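Local coordinates for genome polyprotein (Chicken sicinivirus JSY, PDB 6QWT) that is the 3D RNA-dependent RNA polymerase, the C-terminal piece of the viral polyprotein, and copies the RNA genome, at residues A[197-208]-A[301-309]; A[94-104]-A[184-195]. All coordinates share one frame; numbering follows the deposited sequence.

Interaction 1 of 2, residues A[197-208]-A[301-309]; sequences MHSQPGMYGSAV and SILNSMVNN
M197, G205, S206 and V208 pack against I302, S305 and N309 in a buried, part apolar, part polar contact within the polymerase core, where the loop following helix 191-198 lies along helix 298-316, the helix of polymerase motif B. I302 is the centre of the apolar half. Its CD1 lies 3.6 Å from V208 CB, while its other branch, CG2, meets the sulfur of M197 at 3.6 Å. The M197 and I302 side chains run past one another in opposite directions, and the bend at chi3 of M197 (64°) folds CE back over the two methyls of I302. Both V208 methyls lie along one side of the helix, CG1 beside S301 OG, itself hydrogen-bonded to V298 O, and CG2 3.5 Å from S305 OG. In the polar half, the N309 amide spans two carbonyls with one nitrogen: ND2 donates to G205 O at 2.8 Å and to S305 O at 3.0 Å, both nearly in the amide plane, which fixes the rotation of the group. ND2 stands above both carbonyl planes rather than on a lone pair. S305 OG turns back to S301 O of its own helix and lies 3.2 Å from S206 OG, a weak hydrogen bond at most. M306 and N309 rest on Y77 of helix 70-81, and A207 is bonded through its backbone to C331 of strand 327-332.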
ATOM      1  N   MET A 197      -9.020  10.324  -7.294  1.00 22.01           N
ATOM      2  CA  MET A 197      -7.732  10.308  -6.609  1.00 24.65           C
ATOM      3  C   MET A 197      -6.671   9.527  -7.378  1.00 26.46           C
ATOM      4  O   MET A 197      -5.553  10.018  -7.561  1.00 23.11           O
ATOM      5  CB  MET A 197      -7.895   9.728  -5.202  1.00 22.76           C
ATOM      6  CG  MET A 197      -8.792  10.561  -4.308  1.00 24.46           C
ATOM      7  SD  MET A 197      -8.948   9.878  -2.654  1.00 25.36           S
ATOM      8  CE  MET A 197      -7.261  10.003  -2.063  1.00 22.04           C
ATOM      9  N   HIS A 198      -7.011   8.315  -7.828  1.00 25.81           N
ATOM     10  CA  HIS A 198      -6.049   7.474  -8.536  1.00 26.56           C
ATOM     11  C   HIS A 198      -5.553   8.130  -9.818  1.00 22.09           C
ATOM     12  O   HIS A 198      -4.388   7.960 -10.190  1.00 26.99           O
ATOM     13  CB  HIS A 198      -6.679   6.111  -8.846  1.00 26.88           C
ATOM     14  CG  HIS A 198      -5.695   5.065  -9.270  1.00 26.62           C
ATOM     15  ND1 HIS A 198      -5.275   4.924 -10.576  1.00 29.25           N
ATOM     16  CD2 HIS A 198      -5.056   4.104  -8.563  1.00 27.23           C
ATOM     17  CE1 HIS A 198      -4.413   3.924 -10.653  1.00 29.12           C
ATOM     18  NE2 HIS A 198      -4.265   3.409  -9.445  1.00 30.19           N
ATOM     19  N   SER A 199      -6.411   8.883 -10.506  1.00 22.97           N
ATOM     20  CA  SER A 199      -6.015   9.546 -11.743  1.00 26.27           C
ATOM     21  C   SER A 199      -5.271  10.854 -11.510  1.00 27.02           C
ATOM     22  O   SER A 199      -4.852  11.487 -12.484  1.00 26.06           O
ATOM     23  CB  SER A 199      -7.241   9.815 -12.619  1.00 26.88           C
ATOM     24  OG  SER A 199      -7.885  11.013 -12.224  1.00 22.21           O
ATOM     25  N   GLN A 200      -5.109  11.288 -10.260  1.00 27.80           N
ATOM     26  CA  GLN A 200      -4.395  12.528  -9.946  1.00 25.99           C
ATOM     27  C   GLN A 200      -3.492  12.321  -8.734  1.00 27.93           C
ATOM     28  O   GLN A 200      -3.647  12.984  -7.705  1.00 25.34           O
ATOM     29  CB  GLN A 200      -5.382  13.670  -9.705  1.00 25.54           C
ATOM     30  CG  GLN A 200      -6.306  13.965 -10.881  1.00 30.69           C
ATOM     31  CD  GLN A 200      -7.332  15.037 -10.569  1.00 36.24           C
ATOM     32  OE1 GLN A 200      -7.271  16.143 -11.107  1.00 42.90           O
ATOM     33  NE2 GLN A 200      -8.283  14.713  -9.698  1.00 30.38           N
ATOM     34  N   PRO A 201      -2.516  11.414  -8.827  1.00 27.71           N
ATOM     35  CA  PRO A 201      -1.626  11.193  -7.681  1.00 28.72           C
ATOM     36  C   PRO A 201      -0.793  12.434  -7.396  1.00 29.35           C
ATOM     37  O   PRO A 201      -0.316  13.111  -8.310  1.00 26.22           O
ATOM     38  CB  PRO A 201      -0.762  10.004  -8.116  1.00 23.00           C
ATOM     39  CG  PRO A 201      -0.838   9.987  -9.581  1.00 28.41           C
ATOM     40  CD  PRO A 201      -2.150  10.575  -9.982  1.00 25.37           C
ATOM     41  N   GLY A 202      -0.635  12.734  -6.107  1.00 26.97           N
ATOM     42  CA  GLY A 202      -0.099  13.991  -5.647  1.00 27.55           C
ATOM     43  C   GLY A 202      -1.155  14.928  -5.092  1.00 27.00           C
ATOM     44  O   GLY A 202      -0.855  15.735  -4.202  1.00 26.94           O
ATOM     45  N   MET A 203      -2.384  14.835  -5.596  1.00 20.96           N
ATOM     46  CA  MET A 203      -3.496  15.587  -5.044  1.00 25.91           C
ATOM     47  C   MET A 203      -4.100  14.838  -3.859  1.00 24.73           C
ATOM     48  O   MET A 203      -3.891  13.635  -3.679  1.00 26.26           O
ATOM     49  CB  MET A 203      -4.566  15.834  -6.108  1.00 24.95           C
ATOM     50  CG  MET A 203      -4.246  16.983  -7.048  1.00 36.70           C
ATOM     51  SD  MET A 203      -5.453  17.154  -8.379  1.00 51.74           S
ATOM     52  CE  MET A 203      -6.928  17.554  -7.449  1.00 32.95           C
ATOM     53  N   TYR A 204      -4.849  15.580  -3.040  1.00 20.22           N
ATOM     54  CA  TYR A 204      -5.543  15.029  -1.873  1.00 21.29           C
ATOM     55  C   TYR A 204      -4.579  14.351  -0.901  1.00 20.30           C
ATOM     56  O   TYR A 204      -4.969  13.461  -0.141  1.00 18.87           O
ATOM     57  CB  TYR A 204      -6.651  14.061  -2.297  1.00 18.56           C
ATOM     58  CG  TYR A 204      -7.484  14.585  -3.441  1.00 22.52           C
ATOM     59  CD1 TYR A 204      -8.249  15.738  -3.297  1.00 23.66           C
ATOM     60  CD2 TYR A 204      -7.496  13.940  -4.670  1.00 20.72           C
ATOM     61  CE1 TYR A 204      -9.009  16.227  -4.345  1.00 23.20           C
ATOM     62  CE2 TYR A 204      -8.253  14.422  -5.722  1.00 22.40           C
ATOM     63  CZ  TYR A 204      -9.008  15.565  -5.554  1.00 23.45           C
ATOM     64  OH  TYR A 204      -9.763  16.045  -6.600  1.00 24.16           O
ATOM     65  N   GLY A 205      -3.315  14.771  -0.919  1.00 23.16           N
ATOM     66  CA  GLY A 205      -2.330  14.217  -0.011  1.00 18.93           C
ATOM     67  C   GLY A 205      -2.033  12.753  -0.218  1.00 23.05           C
ATOM     68  O   GLY A 205      -1.502  12.104   0.688  1.00 22.37           O
ATOM     69  N   SER A 206      -2.350  12.208  -1.392  1.00 21.29           N
ATOM     70  CA  SER A 206      -2.201  10.785  -1.656  1.00 23.26           C
ATOM     71  C   SER A 206      -1.363  10.556  -2.906  1.00 21.60           C
ATOM     72  O   SER A 206      -1.574  11.203  -3.938  1.00 20.38           O
ATOM     73  CB  SER A 206      -3.564  10.112  -1.821  1.00 21.23           C
ATOM     74  OG  SER A 206      -3.413   8.780  -2.268  1.00 21.52           O
ATOM     75  N   ALA A 207      -0.422   9.618  -2.809  1.00 20.48           N
ATOM     76  CA  ALA A 207       0.404   9.209  -3.933  1.00 21.31           C
ATOM     77  C   ALA A 207      -0.066   7.901  -4.557  1.00 26.80           C
ATOM     78  O   ALA A 207       0.608   7.377  -5.450  1.00 26.19           O
ATOM     79  CB  ALA A 207       1.865   9.081  -3.495  1.00 20.22           C
ATOM     80  N   VAL A 208      -1.205   7.366  -4.110  1.00 23.34           N
ATOM     81  CA  VAL A 208      -1.704   6.104  -4.646  1.00 27.52           C
ATOM     82  C   VAL A 208      -2.028   6.265  -6.123  1.00 27.45           C
ATOM     83  O   VAL A 208      -2.660   7.245  -6.540  1.00 27.08           O
ATOM     84  CB  VAL A 208      -2.930   5.638  -3.847  1.00 28.47           C
ATOM     85  CG1 VAL A 208      -3.563   4.417  -4.501  1.00 25.36           C
ATOM     86  CG2 VAL A 208      -2.537   5.348  -2.406  1.00 28.81           C
ATOM     87  N   SER A 301      -5.706   1.319   0.215  1.00 38.08           N
ATOM     88  CA  SER A 301      -4.602   2.268   0.191  1.00 33.68           C
ATOM     89  C   SER A 301      -5.106   3.696   0.018  1.00 32.78           C
ATOM     90  O   SER A 301      -4.481   4.634   0.523  1.00 32.68           O
ATOM     91  CB  SER A 301      -3.615   1.898  -0.917  1.00 37.54           C
ATOM     92  OG  SER A 301      -4.244   1.911  -2.186  1.00 50.72           O
ATOM     93  N   ILE A 302      -6.224   3.875  -0.690  1.00 32.46           N
ATOM     94  CA  ILE A 302      -6.804   5.207  -0.851  1.00 30.65           C
ATOM     95  C   ILE A 302      -7.353   5.709   0.478  1.00 28.58           C
ATOM     96  O   ILE A 302      -7.085   6.842   0.892  1.00 26.22           O
ATOM     97  CB  ILE A 302      -7.889   5.192  -1.945  1.00 35.90           C
ATOM     98  CG1 ILE A 302      -7.247   5.220  -3.331  1.00 31.13           C
ATOM     99  CG2 ILE A 302      -8.837   6.374  -1.787  1.00 30.75           C
ATOM    100  CD1 ILE A 302      -6.459   6.473  -3.589  1.00 36.69           C
ATOM    101  N   LEU A 303      -8.134   4.870   1.165  1.00 26.22           N
ATOM    102  CA  LEU A 303      -8.671   5.252   2.467  1.00 27.95           C
ATOM    103  C   LEU A 303      -7.578   5.337   3.526  1.00 22.81           C
ATOM    104  O   LEU A 303      -7.673   6.161   4.443  1.00 23.44           O
ATOM    105  CB  LEU A 303      -9.759   4.265   2.893  1.00 28.98           C
ATOM    106  CG  LEU A 303     -10.886   4.077   1.871  1.00 31.02           C
ATOM    107  CD1 LEU A 303     -11.918   3.075   2.362  1.00 34.26           C
ATOM    108  CD2 LEU A 303     -11.547   5.408   1.542  1.00 28.12           C
ATOM    109  N   ASN A 304      -6.539   4.503   3.420  1.00 25.77           N
ATOM    110  CA  ASN A 304      -5.409   4.611   4.339  1.00 27.85           C
ATOM    111  C   ASN A 304      -4.693   5.945   4.178  1.00 25.77           C
ATOM    112  O   ASN A 304      -4.266   6.549   5.169  1.00 21.29           O
ATOM    113  CB  ASN A 304      -4.430   3.459   4.119  1.00 31.98           C
ATOM    114  CG  ASN A 304      -4.685   2.294   5.052  1.00 41.18           C
ATOM    115  OD1 ASN A 304      -5.833   1.968   5.364  1.00 40.37           O
ATOM    116  ND2 ASN A 304      -3.612   1.656   5.504  1.00 42.96           N
ATOM    117  N   SER A 305      -4.533   6.404   2.932  1.00 24.74           N
ATOM    118  CA  SER A 305      -3.944   7.719   2.681  1.00 25.27           C
ATOM    119  C   SER A 305      -4.725   8.807   3.398  1.00 18.97           C
ATOM    120  O   SER A 305      -4.146   9.669   4.068  1.00 21.60           O
ATOM    121  CB  SER A 305      -3.907   8.010   1.181  1.00 24.99           C
ATOM    122  OG  SER A 305      -2.966   7.193   0.518  1.00 28.02           O
ATOM    123  N   MET A 306      -6.051   8.787   3.255  1.00 18.92           N
ATOM    124  CA  MET A 306      -6.878   9.770   3.940  1.00 21.62           C
ATOM    125  C   MET A 306      -6.718   9.658   5.449  1.00 19.59           C
ATOM    126  O   MET A 306      -6.555  10.672   6.133  1.00 21.63           O
ATOM    127  CB  MET A 306      -8.338   9.607   3.514  1.00 21.17           C
ATOM    128  CG  MET A 306      -8.514   9.696   2.004  1.00 25.11           C
ATOM    129  SD  MET A 306     -10.210   9.513   1.416  1.00 35.79           S
ATOM    130  CE  MET A 306     -11.029  10.774   2.342  1.00 23.88           C
ATOM    131  N   VAL A 307      -6.720   8.431   5.981  1.00 20.38           N
ATOM    132  CA  VAL A 307      -6.488   8.227   7.412  1.00 20.56           C
ATOM    133  C   VAL A 307      -5.157   8.844   7.827  1.00 18.13           C
ATOM    134  O   VAL A 307      -5.062   9.549   8.839  1.00 19.06           O
ATOM    135  CB  VAL A 307      -6.535   6.727   7.757  1.00 21.44           C
ATOM    136  CG1 VAL A 307      -5.945   6.480   9.145  1.00 18.93           C
ATOM    137  CG2 VAL A 307      -7.954   6.203   7.672  1.00 20.71           C
ATOM    138  N   ASN A 308      -4.109   8.578   7.051  1.00 23.58           N
ATOM    139  CA  ASN A 308      -2.792   9.112   7.377  1.00 22.40           C
ATOM    140  C   ASN A 308      -2.789  10.637   7.348  1.00 22.33           C
ATOM    141  O   ASN A 308      -2.236  11.280   8.247  1.00 22.36           O
ATOM    142  CB  ASN A 308      -1.766   8.544   6.401  1.00 24.97           C
ATOM    143  CG  ASN A 308      -0.393   8.433   7.003  1.00 28.22           C
ATOM    144  OD1 ASN A 308      -0.075   9.108   7.981  1.00 26.72           O
ATOM    145  ND2 ASN A 308       0.423   7.543   6.448  1.00 28.68           N
ATOM    146  N   ASN A 309      -3.399  11.234   6.319  1.00 21.93           N
ATOM    147  CA  ASN A 309      -3.476  12.691   6.242  1.00 22.04           C
ATOM    148  C   ASN A 309      -4.186  13.262   7.463  1.00 23.44           C
ATOM    149  O   ASN A 309      -3.698  14.206   8.095  1.00 17.30           O
ATOM    150  CB  ASN A 309      -4.194  13.116   4.959  1.00 16.27           C
ATOM    151  CG  ASN A 309      -3.246  13.308   3.784  1.00 24.52           C
ATOM    152  OD1 ASN A 309      -2.963  14.437   3.371  1.00 19.22           O
ATOM    153  ND2 ASN A 309      -2.761  12.201   3.230  1.00 24.10           N
TER

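Interaction 2 of 2, residues A[94-104]-A[184-195]; sequences AINGTPLLDGI and IAGRMLFGGLFE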
ATOM      1  N   ALA A  94     -17.253  -1.066 -12.696  1.00 30.54           N
ATOM      2  CA  ALA A  94     -16.397  -1.511 -11.603  1.00 34.42           C
ATOM      3  C   ALA A  94     -15.611  -2.760 -11.980  1.00 35.49           C
ATOM      4  O   ALA A  94     -14.499  -2.966 -11.483  1.00 35.57           O
ATOM      5  CB  ALA A  94     -17.232  -1.762 -10.347  1.00 27.04           C
ATOM      6  N   ILE A  95     -16.162  -3.592 -12.864  1.00 32.58           N
ATOM      7  CA  ILE A  95     -15.474  -4.809 -13.281  1.00 34.42           C
ATOM      8  C   ILE A  95     -14.462  -4.512 -14.381  1.00 34.52           C
ATOM      9  O   ILE A  95     -13.295  -4.908 -14.294  1.00 35.27           O
ATOM     10  CB  ILE A  95     -16.497  -5.869 -13.731  1.00 33.16           C
ATOM     11  CG1 ILE A  95     -17.309  -6.370 -12.534  1.00 29.00           C
ATOM     12  CG2 ILE A  95     -15.795  -7.025 -14.437  1.00 35.50           C
ATOM     13  CD1 ILE A  95     -18.523  -7.184 -12.920  1.00 32.66           C
ATOM     14  N   ASN A  96     -14.891  -3.799 -15.427  1.00 33.53           N
ATOM     15  CA  ASN A  96     -14.086  -3.627 -16.630  1.00 33.21           C
ATOM     16  C   ASN A  96     -13.302  -2.322 -16.675  1.00 38.68           C
ATOM     17  O   ASN A  96     -12.335  -2.232 -17.439  1.00 38.70           O
ATOM     18  CB  ASN A  96     -14.977  -3.721 -17.872  1.00 36.32           C
ATOM     19  CG  ASN A  96     -15.627  -5.082 -18.013  1.00 40.82           C
ATOM     20  OD1 ASN A  96     -14.984  -6.050 -18.420  1.00 42.51           O
ATOM     21  ND2 ASN A  96     -16.906  -5.166 -17.667  1.00 34.99           N
ATOM     22  N   GLY A  97     -13.686  -1.317 -15.904  1.00 33.91           N
ATOM     23  CA  GLY A  97     -12.920  -0.092 -15.812  1.00 32.87           C
ATOM     24  C   GLY A  97     -13.581   1.062 -16.551  1.00 35.08           C
ATOM     25  O   GLY A  97     -14.607   0.921 -17.219  1.00 35.48           O
ATOM     26  N   THR A  98     -12.963   2.231 -16.398  1.00 31.75           N
ATOM     27  CA  THR A  98     -13.407   3.476 -17.013  1.00 36.18           C
ATOM     28  C   THR A  98     -12.184   4.172 -17.605  1.00 36.45           C
ATOM     29  O   THR A  98     -11.061   3.687 -17.418  1.00 38.74           O
ATOM     30  CB  THR A  98     -14.105   4.382 -15.989  1.00 35.38           C
ATOM     31  OG1 THR A  98     -13.124   5.004 -15.149  1.00 34.81           O
ATOM     32  CG2 THR A  98     -15.102   3.605 -15.130  1.00 34.83           C
ATOM     33  N   PRO A  99     -12.342   5.290 -18.324  1.00 38.04           N
ATOM     34  CA  PRO A  99     -11.150   6.032 -18.775  1.00 34.43           C
ATOM     35  C   PRO A  99     -10.221   6.472 -17.649  1.00 39.68           C
ATOM     36  O   PRO A  99      -9.065   6.816 -17.925  1.00 43.70           O
ATOM     37  CB  PRO A  99     -11.749   7.243 -19.502  1.00 35.95           C
ATOM     38  CG  PRO A  99     -13.051   6.757 -20.012  1.00 35.61           C
ATOM     39  CD  PRO A  99     -13.569   5.787 -18.979  1.00 34.99           C
ATOM     40  N   LEU A 100     -10.675   6.472 -16.395  1.00 39.57           N
ATOM     41  CA  LEU A 100      -9.861   6.943 -15.280  1.00 35.79           C
ATOM     42  C   LEU A 100      -9.483   5.847 -14.294  1.00 36.52           C
ATOM     43  O   LEU A 100      -8.792   6.133 -13.311  1.00 39.20           O
ATOM     44  CB  LEU A 100     -10.591   8.064 -14.533  1.00 34.84           C
ATOM     45  CG  LEU A 100     -10.956   9.289 -15.369  1.00 34.12           C
ATOM     46  CD1 LEU A 100     -11.745  10.285 -14.533  1.00 33.40           C
ATOM     47  CD2 LEU A 100      -9.702   9.928 -15.939  1.00 36.24           C
ATOM     48  N   LEU A 101      -9.906   4.606 -14.525  1.00 35.88           N
ATOM     49  CA  LEU A 101      -9.670   3.532 -13.568  1.00 37.07           C
ATOM     50  C   LEU A 101      -9.659   2.199 -14.302  1.00 35.79           C
ATOM     51  O   LEU A 101     -10.604   1.885 -15.031  1.00 36.85           O
ATOM     52  CB  LEU A 101     -10.741   3.534 -12.471  1.00 40.52           C
ATOM     53  CG  LEU A 101     -10.434   2.782 -11.171  1.00 41.52           C
ATOM     54  CD1 LEU A 101      -9.332   3.478 -10.375  1.00 34.09           C
ATOM     55  CD2 LEU A 101     -11.696   2.632 -10.330  1.00 32.57           C
ATOM     56  N   ASP A 102      -8.597   1.423 -14.105  1.00 39.53           N
ATOM     57  CA  ASP A 102      -8.473   0.143 -14.782  1.00 40.38           C
ATOM     58  C   ASP A 102      -9.407  -0.890 -14.162  1.00 38.92           C
ATOM     59  O   ASP A 102      -9.818  -0.786 -13.003  1.00 39.05           O
ATOM     60  CB  ASP A 102      -7.030  -0.360 -14.723  1.00 45.84           C
ATOM     61  CG  ASP A 102      -6.207   0.092 -15.917  1.00 59.97           C
ATOM     62  OD1 ASP A 102      -6.650  -0.123 -17.068  1.00 61.40           O
ATOM     63  OD2 ASP A 102      -5.115   0.661 -15.707  1.00 61.62           O
ATOM     64  N   GLY A 103      -9.747  -1.896 -14.960  1.00 38.93           N
ATOM     65  CA  GLY A 103     -10.570  -2.990 -14.493  1.00 38.48           C
ATOM     66  C   GLY A 103      -9.835  -3.859 -13.489  1.00 39.78           C
ATOM     67  O   GLY A 103      -8.665  -3.655 -13.163  1.00 37.44           O
ATOM     68  N   ILE A 104     -10.554  -4.865 -12.989  1.00 39.79           N
ATOM     69  CA  ILE A 104      -9.998  -5.729 -11.956  1.00 40.71           C
ATOM     70  C   ILE A 104      -8.952  -6.661 -12.558  1.00 42.83           C
ATOM     71  O   ILE A 104      -8.972  -6.976 -13.755  1.00 44.22           O
ATOM     72  CB  ILE A 104     -11.109  -6.530 -11.252  1.00 37.61           C
ATOM     73  CG1 ILE A 104     -11.875  -7.387 -12.261  1.00 33.04           C
ATOM     74  CG2 ILE A 104     -12.054  -5.603 -10.504  1.00 37.52           C
ATOM     75  CD1 ILE A 104     -12.872  -8.324 -11.621  1.00 36.73           C
ATOM     76  N   ILE A 184     -15.950  -5.706  -5.817  1.00 23.96           N
ATOM     77  CA  ILE A 184     -16.752  -5.068  -6.855  1.00 24.46           C
ATOM     78  C   ILE A 184     -17.768  -4.111  -6.240  1.00 26.19           C
ATOM     79  O   ILE A 184     -17.996  -3.011  -6.759  1.00 27.45           O
ATOM     80  CB  ILE A 184     -17.424  -6.139  -7.734  1.00 24.32           C
ATOM     81  CG1 ILE A 184     -16.360  -6.924  -8.505  1.00 26.29           C
ATOM     82  CG2 ILE A 184     -18.400  -5.500  -8.703  1.00 25.96           C
ATOM     83  CD1 ILE A 184     -16.905  -8.118  -9.253  1.00 31.53           C
ATOM     84  N   ALA A 185     -18.389  -4.504  -5.123  1.00 24.71           N
ATOM     85  CA  ALA A 185     -19.290  -3.591  -4.426  1.00 22.37           C
ATOM     86  C   ALA A 185     -18.550  -2.349  -3.944  1.00 23.52           C
ATOM     87  O   ALA A 185     -19.077  -1.234  -4.016  1.00 23.85           O
ATOM     88  CB  ALA A 185     -19.962  -4.303  -3.253  1.00 21.75           C
ATOM     89  N   GLY A 186     -17.320  -2.524  -3.455  1.00 23.40           N
ATOM     90  CA  GLY A 186     -16.542  -1.381  -3.009  1.00 23.05           C
ATOM     91  C   GLY A 186     -16.131  -0.473  -4.152  1.00 26.32           C
ATOM     92  O   GLY A 186     -16.139   0.754  -4.017  1.00 24.30           O
ATOM     93  N   ARG A 187     -15.761  -1.060  -5.293  1.00 24.99           N
ATOM     94  CA  ARG A 187     -15.454  -0.257  -6.470  1.00 25.46           C
ATOM     95  C   ARG A 187     -16.694   0.420  -7.033  1.00 25.56           C
ATOM     96  O   ARG A 187     -16.571   1.414  -7.755  1.00 25.91           O
ATOM     97  CB  ARG A 187     -14.795  -1.121  -7.549  1.00 27.95           C
ATOM     98  CG  ARG A 187     -13.464  -1.720  -7.135  1.00 31.13           C
ATOM     99  CD  ARG A 187     -12.906  -2.633  -8.213  1.00 29.09           C
ATOM    100  NE  ARG A 187     -11.681  -2.087  -8.789  1.00 43.26           N
ATOM    101  CZ  ARG A 187     -11.554  -1.706 -10.055  1.00 39.41           C
ATOM    102  NH1 ARG A 187     -12.577  -1.815 -10.892  1.00 40.13           N
ATOM    103  NH2 ARG A 187     -10.401  -1.214 -10.486  1.00 42.59           N
ATOM    104  N   MET A 188     -17.885  -0.093  -6.729  1.00 21.61           N
ATOM    105  CA  MET A 188     -19.094   0.612  -7.133  1.00 26.68           C
ATOM    106  C   MET A 188     -19.328   1.830  -6.249  1.00 25.11           C
ATOM    107  O   MET A 188     -19.484   2.950  -6.747  1.00 25.00           O
ATOM    108  CB  MET A 188     -20.295  -0.336  -7.091  1.00 24.11           C
ATOM    109  CG  MET A 188     -20.304  -1.370  -8.209  1.00 26.12           C
ATOM    110  SD  MET A 188     -21.591  -2.615  -7.996  1.00 27.69           S
ATOM    111  CE  MET A 188     -23.066  -1.640  -8.305  1.00 30.49           C
ATOM    112  N   LEU A 189     -19.324   1.631  -4.926  1.00 23.62           N
ATOM    113  CA  LEU A 189     -19.645   2.712  -3.998  1.00 24.35           C
ATOM    114  C   LEU A 189     -18.595   3.817  -4.032  1.00 23.50           C
ATOM    115  O   LEU A 189     -18.938   5.006  -4.024  1.00 20.19           O
ATOM    116  CB  LEU A 189     -19.774   2.163  -2.577  1.00 23.01           C
ATOM    117  CG  LEU A 189     -20.890   1.157  -2.308  1.00 24.86           C
ATOM    118  CD1 LEU A 189     -20.740   0.569  -0.912  1.00 25.63           C
ATOM    119  CD2 LEU A 189     -22.244   1.822  -2.472  1.00 26.88           C
ATOM    120  N   PHE A 190     -17.316   3.445  -4.062  1.00 20.62           N
ATOM    121  CA  PHE A 190     -16.219   4.399  -3.946  1.00 24.23           C
ATOM    122  C   PHE A 190     -15.464   4.606  -5.253  1.00 24.54           C
ATOM    123  O   PHE A 190     -14.430   5.283  -5.256  1.00 23.69           O
ATOM    124  CB  PHE A 190     -15.251   3.945  -2.850  1.00 22.31           C
ATOM    125  CG  PHE A 190     -15.899   3.762  -1.509  1.00 25.33           C
ATOM    126  CD1 PHE A 190     -16.114   4.850  -0.676  1.00 22.24           C
ATOM    127  CD2 PHE A 190     -16.295   2.505  -1.080  1.00 24.69           C
ATOM    128  CE1 PHE A 190     -16.715   4.689   0.563  1.00 23.36           C
ATOM    129  CE2 PHE A 190     -16.895   2.336   0.156  1.00 24.64           C
ATOM    130  CZ  PHE A 190     -17.105   3.428   0.979  1.00 26.08           C
ATOM    131  N   GLY A 191     -15.955   4.048  -6.364  1.00 20.63           N
ATOM    132  CA  GLY A 191     -15.239   4.172  -7.625  1.00 23.83           C
ATOM    133  C   GLY A 191     -15.109   5.607  -8.097  1.00 27.90           C
ATOM    134  O   GLY A 191     -14.093   5.986  -8.685  1.00 24.21           O
ATOM    135  N   GLY A 192     -16.140   6.423  -7.857  1.00 22.85           N
ATOM    136  CA  GLY A 192     -16.033   7.839  -8.168  1.00 21.51           C
ATOM    137  C   GLY A 192     -14.920   8.518  -7.391  1.00 23.85           C
ATOM    138  O   GLY A 192     -14.180   9.339  -7.937  1.00 25.56           O
ATOM    139  N   LEU A 193     -14.782   8.178  -6.108  1.00 24.56           N
ATOM    140  CA  LEU A 193     -13.657   8.686  -5.332  1.00 21.22           C
ATOM    141  C   LEU A 193     -12.334   8.135  -5.852  1.00 23.33           C
ATOM    142  O   LEU A 193     -11.358   8.881  -5.990  1.00 21.41           O
ATOM    143  CB  LEU A 193     -13.839   8.341  -3.855  1.00 22.89           C
ATOM    144  CG  LEU A 193     -12.715   8.760  -2.902  1.00 23.68           C
ATOM    145  CD1 LEU A 193     -12.600  10.278  -2.816  1.00 20.44           C
ATOM    146  CD2 LEU A 193     -12.936   8.159  -1.528  1.00 21.00           C
ATOM    147  N   PHE A 194     -12.289   6.832  -6.157  1.00 22.88           N
ATOM    148  CA  PHE A 194     -11.059   6.235  -6.671  1.00 24.28           C
ATOM    149  C   PHE A 194     -10.651   6.875  -7.991  1.00 24.26           C
ATOM    150  O   PHE A 194      -9.467   7.148  -8.214  1.00 24.24           O
ATOM    151  CB  PHE A 194     -11.229   4.723  -6.839  1.00 20.73           C
ATOM    152  CG  PHE A 194     -11.489   3.989  -5.548  1.00 33.43           C
ATOM    153  CD1 PHE A 194     -11.142   4.550  -4.329  1.00 34.59           C
ATOM    154  CD2 PHE A 194     -12.086   2.736  -5.556  1.00 30.55           C
ATOM    155  CE1 PHE A 194     -11.385   3.875  -3.142  1.00 37.39           C
ATOM    156  CE2 PHE A 194     -12.330   2.055  -4.375  1.00 33.23           C
ATOM    157  CZ  PHE A 194     -11.980   2.627  -3.166  1.00 38.00           C
ATOM    158  N   GLU A 195     -11.619   7.124  -8.877  1.00 21.84           N
ATOM    159  CA  GLU A 195     -11.325   7.817 -10.128  1.00 26.73           C
ATOM    160  C   GLU A 195     -10.664   9.162  -9.865  1.00 26.34           C
ATOM    161  O   GLU A 195      -9.637   9.493 -10.471  1.00 26.21           O
ATOM    162  CB  GLU A 195     -12.609   8.014 -10.931  1.00 27.36           C
ATOM    163  CG  GLU A 195     -13.017   6.835 -11.782  1.00 30.15           C
ATOM    164  CD  GLU A 195     -14.146   7.187 -12.728  1.00 34.27           C
ATOM    165  OE1 GLU A 195     -15.009   8.007 -12.348  1.00 32.17           O
ATOM    166  OE2 GLU A 195     -14.168   6.653 -13.853  1.00 38.56           O
TER
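A short, weakly paired two-strand hairpin, residues 97-98 and 101-102 joined by a type I turn from T98 to L101, follows helix 91-96 and docks on the successive helices 180-189 and 191-198, with R187 reaching into its base and E195 touching its tip. R187 lays its guanidinium between the end of the helix and the second hairpin strand. NH2 donates to D102 O at 2.6 Å, almost straight (164° at the hydrogen) and with the acceptor close to the guanidinium plane. NH1 points to A94 O, but the modelled separation is too short to be trusted in detail. Carbonyls near the C-terminal end of helix 91-96 would probably stabilise the positive charge. I104 CG2 sits over one face of the guanidinium and L101 CD2 over the opposite face, both toward the rim, so the flat group is sandwiched by aliphatic carbons while its edge does the bonding.

Beside the arginine, A94 CB rests 3.8 Å from M188 CG, and I95 CG1 meets I184 CD1 at 3.7 Å; F124 of strand 124-126 touches I95, I104 and I184 alike. L101 also turns CD2 to F194 CB. At the turn, the E195 chain passes along L100, its CG 3.9 Å from L100 CB, and aims OE2 at T98 OG1, again doubtfully close. T98 holds OG1 between its backbone N and carbonyl carbon (chi1 76°), where it also accepts from L100 N at 3.1 Å, the bond of an ST turn.

Interactions 1 and 2 follow each other along the chain and share helix 191-198: E195 and F194 on it meet the hairpin of 94-104, and M197 near its end meets helix 298-316. Their centres are about 15 Å apart, yet they touch directly, with I302 CG2 3.8 Å from F194 CE1 and H198 CB 4.0 Å from L101 CD1. Interaction 1 is the deeper, about 11 Å from the centre of the chain against 17 Å for interaction 2. Its helix 298-316 is part of the palm: N308 donates through ND2 to G333 O, the glycine of the polymerase GDD motif, whereas interaction 2 lies farther out and is only partly buried.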